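Local atomic coordinates of 16S rRNA (guanine(1405)-N(7))-methyltransferase (Klebsiella pneumoniae, PDB entry 6PI9), a protein that probably methylates the N7 position of guanine 1405 in 16S rRNA, using S-adenosyl-L-methionine and conferring resistance to various aminoglycosides. Residues 172-186 / 199-213. Numbering follows the deposited sequence.
Sequences IPAEEADAALLMKLL and ELLASLRAPRLVVTF. With SAH (S-adenosyl-L-homocysteine), chain B.
Leu182 of strand 179-183 packs against Leu200 of helix 196-203 and Leu204 just past it, on one face of the parallel pair made with strand 208-214. Its CB lies 3.9 Å from Val210 O, the oxygen that its own backbone N grips at 2.7 Å in an almost straight bond (177°). CG stands anti to the carbonyl carbon, beside the backbone N, and with chi2 at 86° the two methyls part: CD1 meets Leu204 CD1 tip to tip, and CD2 reaches Leu200 CD2 at 3.8 Å, with Leu201 CD2 close by. The Leu186 side chain adds to this apolar layer, crossing that of Val211 at about a right angle, CD1 to CG1 3.6 Å. On the other face of the sheet, the Leu181 and Val210 side chains lie side by side, pointing the same way.

After the Thr212 N to Leu182 O bond comes Lys184 N, shared between hydrogen bonds to Thr212 OG1 (2.9 Å) and Thr212 O, both bent; it approaches the latter from well above the carbonyl plane. Thr212 OG1 has a further partner in Glu252, while the extended Lys184 side chain forms a salt bridge with Glu95.

This is a beta-alpha-beta crossover of the Rossmann-like methyltransferase fold. Bonds on Leu182 N and O and on Lys184 N bracket Met183, whose O accepts a 2.9 Å hydrogen bond from SAH N; this probably helps hold that carbonyl for the amino acid end of the ligand.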
ATOM      1  N   ILE A 172      -1.710  17.341 -18.505  1.00 40.31           N
ATOM      2  CA  ILE A 172      -1.552  16.234 -19.461  1.00 45.20           C
ATOM      3  C   ILE A 172      -0.240  16.468 -20.158  1.00 48.17           C
ATOM      4  O   ILE A 172      -0.077  17.526 -20.822  1.00 43.22           O
ATOM      5  CB  ILE A 172      -2.745  16.175 -20.427  1.00 53.76           C
ATOM      6  CG1 ILE A 172      -3.918  15.490 -19.708  1.00 57.22           C
ATOM      7  CG2 ILE A 172      -2.381  15.403 -21.689  1.00 57.55           C
ATOM      8  CD1 ILE A 172      -5.122  15.280 -20.591  1.00 64.83           C
ATOM      9  N   PRO A 173       0.802  15.655 -19.927  1.00 42.52           N
ATOM     10  CA  PRO A 173       2.137  15.955 -20.469  1.00 42.56           C
ATOM     11  C   PRO A 173       2.079  16.212 -21.954  1.00 47.59           C
ATOM     12  O   PRO A 173       1.475  15.430 -22.709  1.00 48.21           O
ATOM     13  CB  PRO A 173       2.949  14.703 -20.165  1.00 40.51           C
ATOM     14  CG  PRO A 173       2.261  14.142 -18.868  1.00 43.05           C
ATOM     15  CD  PRO A 173       0.803  14.465 -19.034  1.00 42.77           C
ATOM     16  N   ALA A 174       2.724  17.313 -22.370  1.00 47.75           N
ATOM     17  CA  ALA A 174       2.694  17.766 -23.754  1.00 45.66           C
ATOM     18  C   ALA A 174       3.913  17.321 -24.565  1.00 48.55           C
ATOM     19  O   ALA A 174       3.998  17.640 -25.758  1.00 50.04           O
ATOM     20  CB  ALA A 174       2.564  19.290 -23.794  1.00 50.41           C
ATOM     21  N   GLU A 175       4.840  16.576 -23.966  1.00 45.28           N
ATOM     22  CA  GLU A 175       6.056  16.198 -24.665  1.00 51.43           C
ATOM     23  C   GLU A 175       5.739  15.235 -25.805  1.00 57.18           C
ATOM     24  O   GLU A 175       4.754  14.481 -25.755  1.00 59.47           O
ATOM     25  CB  GLU A 175       7.054  15.558 -23.699  1.00 49.15           C
ATOM     26  CG  GLU A 175       7.605  16.566 -22.683  1.00 51.58           C
ATOM     27  CD  GLU A 175       6.791  16.625 -21.393  1.00 50.69           C
ATOM     28  OE1 GLU A 175       7.296  17.214 -20.410  1.00 49.73           O
ATOM     29  OE2 GLU A 175       5.662  16.069 -21.360  1.00 48.22           O
ATOM     30  N   GLU A 176       6.576  15.292 -26.845  1.00 52.98           N
ATOM     31  CA  GLU A 176       6.609  14.302 -27.914  1.00 56.05           C
ATOM     32  C   GLU A 176       7.488  13.137 -27.511  1.00 56.36           C
ATOM     33  O   GLU A 176       8.607  13.340 -27.036  1.00 56.96           O
ATOM     34  CB  GLU A 176       7.210  14.891 -29.181  1.00 66.46           C
ATOM     35  CG  GLU A 176       6.477  16.035 -29.704  1.00 76.61           C
ATOM     36  CD  GLU A 176       6.199  15.932 -31.184  1.00 87.05           C
ATOM     37  OE1 GLU A 176       5.044  16.214 -31.550  1.00 91.60           O
ATOM     38  OE2 GLU A 176       7.130  15.636 -31.981  1.00 89.09           O
ATOM     39  N   ALA A 177       7.034  11.921 -27.788  1.00 51.40           N
ATOM     40  CA  ALA A 177       7.900  10.788 -27.510  1.00 50.40           C
ATOM     41  C   ALA A 177       7.539   9.610 -28.406  1.00 51.40           C
ATOM     42  O   ALA A 177       6.498   9.587 -29.063  1.00 52.04           O
ATOM     43  CB  ALA A 177       7.833  10.397 -26.041  1.00 45.97           C
ATOM     44  N   ASP A 178       8.450   8.644 -28.452  1.00 49.21           N
ATOM     45  CA  ASP A 178       8.188   7.406 -29.175  1.00 48.65           C
ATOM     46  C   ASP A 178       7.288   6.485 -28.376  1.00 45.49           C
ATOM     47  O   ASP A 178       6.485   5.731 -28.951  1.00 45.81           O
ATOM     48  CB  ASP A 178       9.515   6.746 -29.499  1.00 50.17           C
ATOM     49  CG  ASP A 178      10.327   7.587 -30.476  1.00 56.90           C
ATOM     50  OD1 ASP A 178       9.748   7.894 -31.539  1.00 59.55           O
ATOM     51  OD2 ASP A 178      11.469   8.002 -30.170  1.00 55.96           O
ATOM     52  N   ALA A 179       7.392   6.532 -27.056  1.00 42.62           N
ATOM     53  CA  ALA A 179       6.595   5.641 -26.227  1.00 41.29           C
ATOM     54  C   ALA A 179       6.373   6.314 -24.899  1.00 41.14           C
ATOM     55  O   ALA A 179       7.211   7.111 -24.477  1.00 41.07           O
ATOM     56  CB  ALA A 179       7.314   4.291 -26.027  1.00 43.71           C
ATOM     57  N   ALA A 180       5.242   5.992 -24.218  1.00 35.92           N
ATOM     58  CA  ALA A 180       5.031   6.431 -22.853  1.00 35.44           C
ATOM     59  C   ALA A 180       4.669   5.241 -21.984  1.00 34.32           C
ATOM     60  O   ALA A 180       3.985   4.316 -22.435  1.00 34.49           O
ATOM     61  CB  ALA A 180       3.910   7.460 -22.698  1.00 36.50           C
ATOM     62  N   LEU A 181       5.195   5.267 -20.764  1.00 29.41           N
ATOM     63  CA  LEU A 181       5.010   4.205 -19.792  1.00 33.09           C
ATOM     64  C   LEU A 181       4.043   4.746 -18.768  1.00 35.71           C
ATOM     65  O   LEU A 181       4.220   5.873 -18.302  1.00 32.13           O
ATOM     66  CB  LEU A 181       6.333   3.833 -19.116  1.00 34.40           C
ATOM     67  CG  LEU A 181       7.530   3.645 -20.058  1.00 36.59           C
ATOM     68  CD1 LEU A 181       8.791   3.284 -19.263  1.00 40.57           C
ATOM     69  CD2 LEU A 181       7.249   2.514 -21.100  1.00 35.00           C
ATOM     70  N   LEU A 182       2.980   3.975 -18.488  1.00 30.92           N
ATOM     71  CA  LEU A 182       1.994   4.282 -17.450  1.00 27.79           C
ATOM     72  C   LEU A 182       1.940   3.046 -16.575  1.00 28.94           C
ATOM     73  O   LEU A 182       1.005   2.216 -16.695  1.00 27.39           O
ATOM     74  CB  LEU A 182       0.621   4.584 -18.059  1.00 26.92           C
ATOM     75  CG  LEU A 182       0.618   5.896 -18.885  1.00 29.70           C
ATOM     76  CD1 LEU A 182       1.072   5.575 -20.314  1.00 36.30           C
ATOM     77  CD2 LEU A 182      -0.822   6.466 -18.946  1.00 32.90           C
ATOM     78  N   MET A 183       2.952   2.883 -15.716  1.00 27.77           N
ATOM     79  CA  MET A 183       3.143   1.614 -15.023  1.00 28.33           C
ATOM     80  C   MET A 183       2.606   1.751 -13.595  1.00 31.58           C
ATOM     81  O   MET A 183       3.026   2.664 -12.858  1.00 29.50           O
ATOM     82  CB  MET A 183       4.631   1.246 -15.074  1.00 30.63           C
ATOM     83  CG  MET A 183       5.079   0.931 -16.514  1.00 34.18           C
ATOM     84  SD  MET A 183       6.906   0.974 -16.660  1.00 41.67           S
ATOM     85  CE  MET A 183       7.382  -0.240 -15.423  1.00 42.39           C
ATOM     86  N   LYS A 184       1.676   0.852 -13.219  1.00 28.04           N
ATOM     87  CA  LYS A 184       1.066   0.830 -11.885  1.00 28.27           C
ATOM     88  C   LYS A 184       0.524   2.195 -11.514  1.00 28.45           C
ATOM     89  O   LYS A 184       0.676   2.686 -10.374  1.00 33.03           O
ATOM     90  CB  LYS A 184       2.095   0.347 -10.862  1.00 28.41           C
ATOM     91  CG  LYS A 184       2.456  -1.126 -11.146  1.00 27.36           C
ATOM     92  CD  LYS A 184       3.673  -1.531 -10.206  1.00 34.99           C
ATOM     93  CE  LYS A 184       4.063  -3.029 -10.421  1.00 37.71           C
ATOM     94  NZ  LYS A 184       5.379  -3.271  -9.669  1.00 40.18           N
ATOM     95  N   LEU A 185      -0.081   2.823 -12.483  1.00 26.53           N
ATOM     96  CA  LEU A 185      -0.489   4.215 -12.363  1.00 28.35           C
ATOM     97  C   LEU A 185      -1.984   4.422 -12.526  1.00 27.83           C
ATOM     98  O   LEU A 185      -2.576   5.188 -11.778  1.00 28.41           O
ATOM     99  CB  LEU A 185       0.240   5.037 -13.446  1.00 30.79           C
ATOM    100  CG  LEU A 185      -0.360   6.435 -13.663  1.00 33.36           C
ATOM    101  CD1 LEU A 185      -0.202   7.280 -12.396  1.00 33.74           C
ATOM    102  CD2 LEU A 185       0.396   7.097 -14.819  1.00 35.03           C
ATOM    103  N   LEU A 186      -2.625   3.778 -13.507  1.00 26.76           N
ATOM    104  CA  LEU A 186      -4.005   4.173 -13.797  1.00 26.08           C
ATOM    105  C   LEU A 186      -4.952   3.958 -12.612  1.00 26.68           C
ATOM    106  O   LEU A 186      -5.851   4.802 -12.436  1.00 29.45           O
ATOM    107  CB  LEU A 186      -4.518   3.424 -15.050  1.00 27.05           C
ATOM    108  CG  LEU A 186      -3.823   3.847 -16.360  1.00 26.84           C
ATOM    109  CD1 LEU A 186      -4.568   3.253 -17.610  1.00 29.67           C
ATOM    110  CD2 LEU A 186      -3.696   5.372 -16.488  1.00 28.83           C
ATOM    111  N   GLU A 199      -8.837  10.184 -20.018  1.00 35.05           N
ATOM    112  CA  GLU A 199      -8.481  11.487 -20.581  1.00 40.16           C
ATOM    113  C   GLU A 199      -6.976  11.545 -20.852  1.00 42.88           C
ATOM    114  O   GLU A 199      -6.537  12.054 -21.887  1.00 41.80           O
ATOM    115  CB  GLU A 199      -8.910  12.573 -19.608  1.00 42.78           C
ATOM    116  CG  GLU A 199      -8.663  13.947 -20.072  1.00 55.71           C
ATOM    117  CD  GLU A 199      -9.287  14.965 -19.127  1.00 69.75           C
ATOM    118  OE1 GLU A 199      -9.386  16.142 -19.569  1.00 77.58           O
ATOM    119  OE2 GLU A 199      -9.669  14.588 -17.953  1.00 64.32           O
ATOM    120  N   LEU A 200      -6.183  10.986 -19.939  1.00 36.09           N
ATOM    121  CA  LEU A 200      -4.743  10.927 -20.119  1.00 39.25           C
ATOM    122  C   LEU A 200      -4.362  10.055 -21.312  1.00 39.89           C
ATOM    123  O   LEU A 200      -3.570  10.470 -22.162  1.00 38.76           O
ATOM    124  CB  LEU A 200      -4.092  10.407 -18.841  1.00 36.95           C
ATOM    125  CG  LEU A 200      -2.576  10.198 -18.843  1.00 35.70           C
ATOM    126  CD1 LEU A 200      -1.895  11.541 -19.129  1.00 37.60           C
ATOM    127  CD2 LEU A 200      -2.106   9.659 -17.435  1.00 34.68           C
ATOM    128  N   LEU A 201      -4.902   8.829 -21.385  1.00 36.21           N
ATOM    129  CA  LEU A 201      -4.560   7.949 -22.509  1.00 34.59           C
ATOM    130  C   LEU A 201      -4.898   8.586 -23.852  1.00 43.33           C
ATOM    131  O   LEU A 201      -4.125   8.475 -24.818  1.00 44.74           O
ATOM    132  CB  LEU A 201      -5.308   6.613 -22.349  1.00 32.14           C
ATOM    133  CG  LEU A 201      -4.921   5.705 -21.184  1.00 32.74           C
ATOM    134  CD1 LEU A 201      -6.021   4.688 -20.975  1.00 32.01           C
ATOM    135  CD2 LEU A 201      -3.596   4.946 -21.409  1.00 33.64           C
ATOM    136  N   ALA A 202      -6.056   9.249 -23.952  1.00 41.14           N
ATOM    137  CA  ALA A 202      -6.478   9.802 -25.241  1.00 45.04           C
ATOM    138  C   ALA A 202      -5.648  11.006 -25.689  1.00 44.28           C
ATOM    139  O   ALA A 202      -5.696  11.367 -26.874  1.00 49.25           O
ATOM    140  CB  ALA A 202      -7.953  10.209 -25.187  1.00 46.57           C
ATOM    141  N   SER A 203      -4.904  11.643 -24.789  1.00 42.83           N
ATOM    142  CA  SER A 203      -4.237  12.903 -25.105  1.00 46.69           C
ATOM    143  C   SER A 203      -2.714  12.823 -25.187  1.00 44.23           C
ATOM    144  O   SER A 203      -2.090  13.777 -25.703  1.00 43.47           O
ATOM    145  CB  SER A 203      -4.601  13.977 -24.063  1.00 58.30           C
ATOM    146  OG  SER A 203      -5.988  14.279 -24.074  1.00 65.26           O
ATOM    147  N   LEU A 204      -2.097  11.750 -24.675  1.00 40.78           N
ATOM    148  CA  LEU A 204      -0.646  11.612 -24.761  1.00 42.73           C
ATOM    149  C   LEU A 204      -0.166  11.632 -26.212  1.00 49.26           C
ATOM    150  O   LEU A 204      -0.797  11.060 -27.108  1.00 52.15           O
ATOM    151  CB  LEU A 204      -0.211  10.318 -24.067  1.00 42.63           C
ATOM    152  CG  LEU A 204      -0.245  10.430 -22.549  1.00 40.99           C
ATOM    153  CD1 LEU A 204      -0.045   9.046 -21.913  1.00 35.30           C
ATOM    154  CD2 LEU A 204       0.779  11.465 -22.003  1.00 43.00           C
ATOM    155  N   ARG A 205       0.947  12.318 -26.449  1.00 45.82           N
ATOM    156  CA  ARG A 205       1.450  12.467 -27.816  1.00 57.27           C
ATOM    157  C   ARG A 205       2.538  11.441 -28.099  1.00 61.05           C
ATOM    158  O   ARG A 205       3.626  11.798 -28.539  1.00 69.99           O
ATOM    159  CB  ARG A 205       1.964  13.886 -28.029  1.00 64.06           C
ATOM    160  CG  ARG A 205       0.902  14.969 -27.939  1.00 69.93           C
ATOM    161  CD  ARG A 205       1.562  16.336 -27.815  1.00 77.04           C
ATOM    162  NE  ARG A 205       0.600  17.434 -27.899  1.00 83.49           N
ATOM    163  CZ  ARG A 205       0.903  18.719 -27.696  1.00 86.86           C
ATOM    164  NH1 ARG A 205       2.147  19.073 -27.386  1.00 83.90           N
ATOM    165  NH2 ARG A 205      -0.036  19.656 -27.811  1.00 90.82           N
ATOM    166  N   ALA A 206       2.278  10.164 -27.797  1.00 51.35           N
ATOM    167  CA  ALA A 206       3.209   9.081 -28.102  1.00 47.49           C
ATOM    168  C   ALA A 206       2.408   7.975 -28.788  1.00 49.71           C
ATOM    169  O   ALA A 206       1.288   7.644 -28.337  1.00 51.95           O
ATOM    170  CB  ALA A 206       3.909   8.532 -26.851  1.00 45.87           C
ATOM    171  N   PRO A 207       2.942   7.377 -29.852  1.00 48.91           N
ATOM    172  CA  PRO A 207       2.169   6.357 -30.571  1.00 48.66           C
ATOM    173  C   PRO A 207       2.120   5.009 -29.881  1.00 52.62           C
ATOM    174  O   PRO A 207       1.276   4.179 -30.264  1.00 51.56           O
ATOM    175  CB  PRO A 207       2.907   6.250 -31.907  1.00 54.65           C
ATOM    176  CG  PRO A 207       4.298   6.637 -31.592  1.00 54.59           C
ATOM    177  CD  PRO A 207       4.197   7.712 -30.554  1.00 51.84           C
ATOM    178  N   ARG A 208       3.005   4.734 -28.914  1.00 43.94           N
ATOM    179  CA  ARG A 208       3.009   3.435 -28.244  1.00 46.26           C
ATOM    180  C   ARG A 208       2.967   3.705 -26.761  1.00 44.09           C
ATOM    181  O   ARG A 208       3.650   4.613 -26.292  1.00 41.76           O
ATOM    182  CB  ARG A 208       4.248   2.602 -28.593  1.00 43.97           C
ATOM    183  CG  ARG A 208       4.141   1.959 -29.989  1.00 50.88           C
ATOM    184  CD  ARG A 208       5.476   1.593 -30.584  1.00 56.26           C
ATOM    185  NE  ARG A 208       5.429   0.450 -31.523  1.00 69.73           N
ATOM    186  CZ  ARG A 208       4.690   0.389 -32.633  1.00 77.15           C
ATOM    187  NH1 ARG A 208       3.858   1.387 -32.953  1.00 78.38           N
ATOM    188  NH2 ARG A 208       4.763  -0.688 -33.422  1.00 79.35           N
ATOM    189  N   LEU A 209       2.169   2.924 -26.023  1.00 38.12           N
ATOM    190  CA  LEU A 209       2.011   3.078 -24.586  1.00 36.43           C
ATOM    191  C   LEU A 209       2.241   1.719 -23.945  1.00 35.99           C
ATOM    192  O   LEU A 209       1.840   0.694 -24.503  1.00 39.28           O
ATOM    193  CB  LEU A 209       0.604   3.559 -24.190  1.00 36.09           C
ATOM    194  CG  LEU A 209       0.100   4.775 -24.961  1.00 42.80           C
ATOM    195  CD1 LEU A 209      -1.288   5.081 -24.454  1.00 43.92           C
ATOM    196  CD2 LEU A 209       1.005   6.022 -24.775  1.00 46.07           C
ATOM    197  N   VAL A 210       2.883   1.712 -22.784  1.00 32.50           N
ATOM    198  CA  VAL A 210       2.997   0.510 -21.948  1.00 30.46           C
ATOM    199  C   VAL A 210       2.209   0.793 -20.702  1.00 29.24           C
ATOM    200  O   VAL A 210       2.558   1.711 -19.954  1.00 30.59           O
ATOM    201  CB  VAL A 210       4.460   0.191 -21.598  1.00 31.73           C
ATOM    202  CG1 VAL A 210       4.530  -1.060 -20.684  1.00 36.02           C
ATOM    203  CG2 VAL A 210       5.255  -0.010 -22.890  1.00 37.74           C
ATOM    204  N   VAL A 211       1.139   0.035 -20.465  1.00 27.27           N
ATOM    205  CA  VAL A 211       0.228   0.312 -19.343  1.00 24.57           C
ATOM    206  C   VAL A 211       0.226  -0.915 -18.461  1.00 28.88           C
ATOM    207  O   VAL A 211       0.058  -2.028 -18.971  1.00 29.79           O
ATOM    208  CB  VAL A 211      -1.207   0.597 -19.838  1.00 29.98           C
ATOM    209  CG1 VAL A 211      -2.199   0.775 -18.639  1.00 28.42           C
ATOM    210  CG2 VAL A 211      -1.235   1.797 -20.842  1.00 36.20           C
ATOM    211  N   THR A 212       0.503  -0.756 -17.165  1.00 28.17           N
ATOM    212  CA  THR A 212       0.574  -1.947 -16.334  1.00 25.81           C
ATOM    213  C   THR A 212      -0.245  -1.814 -15.060  1.00 27.77           C
ATOM    214  O   THR A 212      -0.525  -0.718 -14.563  1.00 27.73           O
ATOM    215  CB  THR A 212       1.996  -2.321 -15.930  1.00 28.71           C
ATOM    216  OG1 THR A 212       2.408  -1.451 -14.869  1.00 29.47           O
ATOM    217  CG2 THR A 212       2.924  -2.211 -17.130  1.00 26.89           C
ATOM    218  N   PHE A 213      -0.562  -2.985 -14.484  1.00 26.16           N
ATOM    219  CA  PHE A 213      -1.363  -3.008 -13.255  1.00 27.25           C
ATOM    220  C   PHE A 213      -0.746  -4.004 -12.284  1.00 29.21           C
ATOM    221  O   PHE A 213      -0.226  -5.031 -12.705  1.00 30.15           O
ATOM    222  CB  PHE A 213      -2.816  -3.484 -13.540  1.00 27.69           C
ATOM    223  CG  PHE A 213      -3.553  -2.585 -14.488  1.00 26.56           C
ATOM    224  CD1 PHE A 213      -4.314  -1.527 -13.992  1.00 24.63           C
ATOM    225  CD2 PHE A 213      -3.479  -2.789 -15.880  1.00 28.02           C
ATOM    226  CE1 PHE A 213      -5.008  -0.669 -14.886  1.00 29.13           C
ATOM    227  CE2 PHE A 213      -4.155  -1.933 -16.788  1.00 25.65           C
ATOM    228  CZ  PHE A 213      -4.935  -0.862 -16.283  1.00 27.97           C
TER
HETATM  229  N   SAH B 301       5.596   3.843 -12.484  1.00 31.10           N
HETATM  230  CA  SAH B 301       6.519   3.561 -11.363  1.00 37.56           C
HETATM  231  CB  SAH B 301       5.901   3.977 -10.040  1.00 32.30           C
HETATM  232  CG  SAH B 301       4.488   3.416  -9.706  1.00 33.14           C
HETATM  233  SD  SAH B 301       4.028   3.788  -7.950  1.00 39.99           S
HETATM  234  C   SAH B 301       6.884   2.065 -11.316  1.00 42.37           C
HETATM  235  O   SAH B 301       6.072   1.269 -11.830  1.00 39.26           O
HETATM  236  OXT SAH B 301       7.918   1.655 -10.751  1.00 39.30           O
HETATM  237  C5' SAH B 301       2.848   5.169  -8.272  1.00 39.29           C
HETATM  238  C4' SAH B 301       3.549   6.539  -8.513  1.00 38.86           C
HETATM  239  O4' SAH B 301       2.576   7.508  -8.963  1.00 37.65           O
HETATM  240  C3' SAH B 301       4.312   7.187  -7.322  1.00 40.94           C
HETATM  241  O3' SAH B 301       5.684   7.447  -7.683  1.00 41.88           O
HETATM  242  C2' SAH B 301       3.591   8.507  -7.057  1.00 38.14           C
HETATM  243  O2' SAH B 301       4.543   9.514  -6.706  1.00 39.56           O
HETATM  244  C1' SAH B 301       3.001   8.782  -8.448  1.00 34.99           C
HETATM  245  N9  SAH B 301       1.790   9.581  -8.438  1.00 32.75           N
HETATM  246  C8  SAH B 301       0.648   9.344  -7.717  1.00 35.06           C
HETATM  247  N7  SAH B 301      -0.286  10.265  -8.103  1.00 34.29           N
HETATM  248  C5  SAH B 301       0.301  11.105  -9.014  1.00 32.95           C
HETATM  249  C6  SAH B 301      -0.125  12.225  -9.692  1.00 34.53           C
HETATM  250  N6  SAH B 301      -1.308  12.767  -9.495  1.00 31.44           N
HETATM  251  N1  SAH B 301       0.729  12.788 -10.626  1.00 30.01           N
HETATM  252  C2  SAH B 301       1.987  12.320 -10.805  1.00 30.24           C
HETATM  253  N3  SAH B 301       2.443  11.218 -10.132  1.00 33.28           N
HETATM  254  C4  SAH B 301       1.573  10.645  -9.252  1.00 30.83           C
HETATM  255  O   HOH W   1       2.602  13.620 -24.471  1.00 45.97           O
HETATM  256  O   HOH W   2      -0.672  16.416 -24.985  1.00 70.92           O
HETATM  257  O   HOH W   3       4.849  11.636 -30.712  1.00 70.37           O
HETATM  258  O   HOH W   4      -1.195   1.930 -15.162  1.00 26.82           O